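Local coordinates for citrate lyase subunit beta-like protein (Mycobacterium tuberculosis H37Rv, PDB 6CHU), which acts as an essential bifunctional, magnesium-dependent lyase in itaconate dissimilation and leucine catabolism, at the interface of chains A and B. Coordinates in Å, arbitrary orientation; residue numbers count along the deposited sequence, not the author numbering. Chains: chain A/B, Citrate lyase subunit beta-like protein.

Contact 1: the interface of chains A and B. Residues chain A 262-263, 266-267; chain B 45, 145-146, 149.
With CG of A:His267 anti to its own carbonyl carbon (chi1 -61°), the imidazole reaches across to the backbone of B:Glu145, while OG of A:Ser262, anti to the backbone N (chi1 171°), is placed to meet a water held by acidic side chains of chain B. Both groups belong to helix 262-272 of chain A, close to the carboxy terminus, which lies against helix 144-151 of the neighbouring subunit in a magnesium-dependent TIM-barrel enzyme.

The imidazole NE2 of A:His267 donates to the carbonyl O of B:Glu145 at 2.9 Å. The bond is bent, 134° at the hydrogen, and the acceptor lies somewhat out of the ring plane. At the ring edge, in plane, sits the amide N of B:Ala149, while CD2 of the ring packs 3.8 Å from the CA of that alanine. One face of the ring is approached off-centre by the carbonyl O of A:Pro263, within its own helix.

A:Pro263 supplies the apolar wedge. Its CG meets CB of B:Glu145 at 3.7 Å, and its CB rests 3.6 Å from CA of B:Asp146. The pyrrolidine thus spans the first residues of the partner helix and flanks the carboxylate of B:Asp146. Toward B:Asp45 the approach is tip to tip, ring CD facing carboxylate OD2.

A bridging water completes the polar side. Its oxygen lies 3.0 Å from the hydroxyl OG of A:Ser262. On the other subunit the same water oxygen meets carboxylate OD2 of B:Asp45 at 2.7 Å. It also lies 2.8 Å from OD1 of B:Asp146, linking one subunit's helix start to two carboxylates of the other.

Because B:Asp146 is a magnesium ligand, the contact sets a carboxy-terminal helix of one subunit beside the metal site of the next, where it may help to shape or close the active site while joining subunits of the homotrimer.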
# COMPACT_ATOMS: atom_id res chain seq x y z
N SER A 262 -25.26 -3.95 7.60
CA SER A 262 -25.08 -2.86 8.55
C SER A 262 -24.19 -1.74 8.03
O SER A 262 -24.60 -0.57 8.12
CB SER A 262 -24.54 -3.41 9.88
OG SER A 262 -24.17 -2.35 10.74
N PRO A 263 -23.00 -1.99 7.47
CA PRO A 263 -22.17 -0.86 7.02
C PRO A 263 -22.79 -0.05 5.89
O PRO A 263 -22.56 1.17 5.82
CB PRO A 263 -20.87 -1.53 6.58
CG PRO A 263 -21.23 -2.96 6.33
CD PRO A 263 -22.29 -3.28 7.32
N THR A 266 -24.82 2.57 7.31
CA THR A 266 -23.97 3.64 7.82
C THR A 266 -23.54 4.58 6.70
O THR A 266 -23.47 5.80 6.89
CB THR A 266 -22.74 3.06 8.53
OG1 THR A 266 -23.17 2.12 9.53
CG2 THR A 266 -21.93 4.16 9.20
N HIS A 267 -23.25 4.02 5.52
CA HIS A 267 -22.97 4.86 4.35
C HIS A 267 -24.12 5.81 4.08
O HIS A 267 -23.90 7.00 3.81
CB HIS A 267 -22.71 3.99 3.12
CG HIS A 267 -21.54 3.06 3.26
ND1 HIS A 267 -21.32 2.01 2.40
CD2 HIS A 267 -20.52 3.04 4.16
CE1 HIS A 267 -20.22 1.37 2.77
NE2 HIS A 267 -19.72 1.97 3.83
N ASP B 45 -23.10 -9.50 11.36
CA ASP B 45 -23.94 -8.51 10.69
C ASP B 45 -25.09 -9.13 9.90
O ASP B 45 -26.08 -8.43 9.63
CB ASP B 45 -23.09 -7.61 9.79
CG ASP B 45 -22.40 -6.53 10.57
OD1 ASP B 45 -22.69 -6.42 11.79
OD2 ASP B 45 -21.58 -5.80 9.98
N GLU B 145 -17.11 -2.69 2.81
CA GLU B 145 -18.16 -1.78 3.25
C GLU B 145 -17.94 -1.30 4.68
O GLU B 145 -18.11 -0.10 4.97
CB GLU B 145 -19.53 -2.44 3.10
CG GLU B 145 -19.94 -2.55 1.65
CD GLU B 145 -19.23 -3.68 0.92
OE1 GLU B 145 -18.69 -4.59 1.60
OE2 GLU B 145 -19.20 -3.66 -0.33
N ASP B 146 -17.59 -2.20 5.60
CA ASP B 146 -17.26 -1.77 6.97
C ASP B 146 -15.98 -0.92 6.99
O ASP B 146 -15.87 -0.00 7.81
CB ASP B 146 -17.11 -2.97 7.91
CG ASP B 146 -18.41 -3.33 8.63
OD1 ASP B 146 -19.12 -2.40 9.10
OD2 ASP B 146 -18.73 -4.54 8.75
N ALA B 149 -17.23 2.44 6.00
CA ALA B 149 -18.11 2.97 7.03
C ALA B 149 -17.30 3.50 8.21
O ALA B 149 -17.53 4.62 8.68
CB ALA B 149 -19.09 1.90 7.50
O HOH W 1 -21.28 -3.22 10.70

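Contact 2: the interface of chains A and B. Residues chain A 172, 175-176, 208-209; chain B 148, 151, 153, 164-166.
This is a mainly apolar helix-to-helix interface between neighbouring subunits of the homotrimer, and it joins the bodies of two TIM barrels of the HpcH/HpaI aldolase family. Chain A contributes one side of helix 165-180 and the last turn of helix 196-209; chain B answers with the start of its own helix 165-180, the preceding B:Arg164 and the end of helix 144-151.

B:Val166 is the knob that enters between these elements. Its CG1 occupies the crowded position between the backbone N and the carbonyl carbon (chi1 73°), which directs that methyl to CB of A:Val209 at 3.8 Å and leaves CG2 to the leucines. CG2 lies 3.8 Å from CG of A:Leu176, whose forked end it approaches at a slant. A:Leu175 crosses the valine at about a right angle and presents one branch, CD2, at 3.9 Å from CG2. Beside this cluster, the hydroxyl OG of A:Ser172 rests 3.5 Å from CA of B:Val166 in a van der Waals contact.

B:Arg164 works through its carbon chain and a flat face. Extended from CG to NE, it passes obliquely alongside A:Val209, with CD placed 3.6 Å from CG1 of the valine. Farther out, the methyl of A:Ala208 sits over the centre of the guanidinium, CB lying 3.6 Å from CZ. The guanidinium is therefore met face-on by a methyl group and makes no hydrogen bond to chain A in this patch.

At the end of helix 196-209 the carbonyl O of A:Val209 is directed at B:Leu151, 3.3 Å from its CB and also near the methyl CD1. B:Ile148 fills the neighbouring place, its CD1 tip 4.0 Å from CA of A:Val209.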
# COMPACT_ATOMS: atom_id res chain seq x y z
N SER A 172 -3.61 6.57 0.40
CA SER A 172 -4.27 5.53 1.20
C SER A 172 -3.53 5.28 2.50
O SER A 172 -4.16 5.07 3.55
CB SER A 172 -4.38 4.24 0.39
OG SER A 172 -5.21 4.41 -0.75
N LEU A 175 -4.52 8.08 4.94
CA LEU A 175 -5.91 7.95 5.38
C LEU A 175 -6.05 6.84 6.41
O LEU A 175 -6.70 7.01 7.46
CB LEU A 175 -6.79 7.67 4.16
CG LEU A 175 -8.25 7.34 4.48
CD1 LEU A 175 -8.90 8.51 5.21
CD2 LEU A 175 -9.02 6.99 3.20
N LEU A 176 -5.42 5.70 6.15
CA LEU A 176 -5.54 4.57 7.07
C LEU A 176 -4.81 4.85 8.39
O LEU A 176 -5.33 4.53 9.47
CB LEU A 176 -4.99 3.31 6.40
CG LEU A 176 -5.83 2.79 5.22
CD1 LEU A 176 -5.00 1.81 4.40
CD2 LEU A 176 -7.11 2.12 5.72
N ALA A 208 -15.75 10.40 -0.31
CA ALA A 208 -16.40 9.10 -0.38
C ALA A 208 -15.68 8.05 0.46
O ALA A 208 -16.32 7.11 0.95
CB ALA A 208 -16.47 8.64 -1.84
N VAL A 209 -14.35 8.16 0.62
CA VAL A 209 -13.59 7.17 1.39
C VAL A 209 -13.30 7.63 2.81
O VAL A 209 -12.68 6.88 3.58
CB VAL A 209 -12.26 6.80 0.69
CG1 VAL A 209 -12.55 6.23 -0.71
CG2 VAL A 209 -11.29 8.00 0.62
N ILE B 148 -15.05 1.30 4.68
CA ILE B 148 -15.46 2.65 4.32
C ILE B 148 -16.34 3.25 5.41
O ILE B 148 -16.25 4.44 5.71
CB ILE B 148 -16.19 2.64 2.96
CG1 ILE B 148 -15.21 2.25 1.86
CG2 ILE B 148 -16.90 4.00 2.71
CD1 ILE B 148 -14.12 3.25 1.60
N LEU B 151 -14.13 4.28 8.28
CA LEU B 151 -13.32 5.43 7.87
C LEU B 151 -14.12 6.73 7.91
O LEU B 151 -13.52 7.80 8.00
CB LEU B 151 -12.77 5.22 6.45
CG LEU B 151 -11.64 4.20 6.29
CD1 LEU B 151 -11.35 3.91 4.80
CD2 LEU B 151 -10.36 4.68 6.97
N GLY B 153 -16.56 7.29 5.41
CA GLY B 153 -16.92 7.56 4.03
C GLY B 153 -18.32 7.07 3.70
O GLY B 153 -19.10 6.68 4.57
N ARG B 164 -12.72 1.79 -4.91
CA ARG B 164 -11.95 3.00 -4.69
C ARG B 164 -10.56 2.62 -4.15
O ARG B 164 -10.33 1.49 -3.73
CB ARG B 164 -12.68 3.94 -3.73
CG ARG B 164 -14.00 4.48 -4.32
CD ARG B 164 -14.78 5.34 -3.35
NE ARG B 164 -16.07 5.74 -3.93
CZ ARG B 164 -16.23 6.71 -4.82
NH1 ARG B 164 -15.19 7.42 -5.26
NH2 ARG B 164 -17.45 6.98 -5.29
N ASP B 165 -9.64 3.58 -4.18
CA ASP B 165 -8.22 3.26 -3.98
C ASP B 165 -7.94 2.69 -2.59
O ASP B 165 -7.16 1.74 -2.46
CB ASP B 165 -7.36 4.50 -4.24
CG ASP B 165 -7.15 4.77 -5.72
OD1 ASP B 165 -7.62 3.96 -6.56
OD2 ASP B 165 -6.51 5.80 -6.05
N VAL B 166 -8.53 3.27 -1.53
CA VAL B 166 -8.21 2.75 -0.20
C VAL B 166 -8.69 1.31 -0.06
O VAL B 166 -8.06 0.50 0.63
CB VAL B 166 -8.76 3.66 0.93
CG1 VAL B 166 -10.29 3.54 1.05
CG2 VAL B 166 -8.07 3.31 2.26

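The centres of contact 1 and contact 2 are about 13 Å apart, and helix 144-151 of chain B serves both: B:Glu145, B:Asp146 and B:Ala149 face contact 1, B:Ile148 and B:Leu151 contact 2. Chain A, by contrast, uses different elements, the carboxy-terminal helix 262-272 in one and helices 165-180 and 196-209 in the other. The magnesium-binding helix is thus gripped by two separate parts of its neighbour, one mixing polar links with apolar packing, the other almost wholly apolar. The interface as a whole is not an exact two-fold, consistent with a homotrimer, and may couple assembly to the order of the metal site.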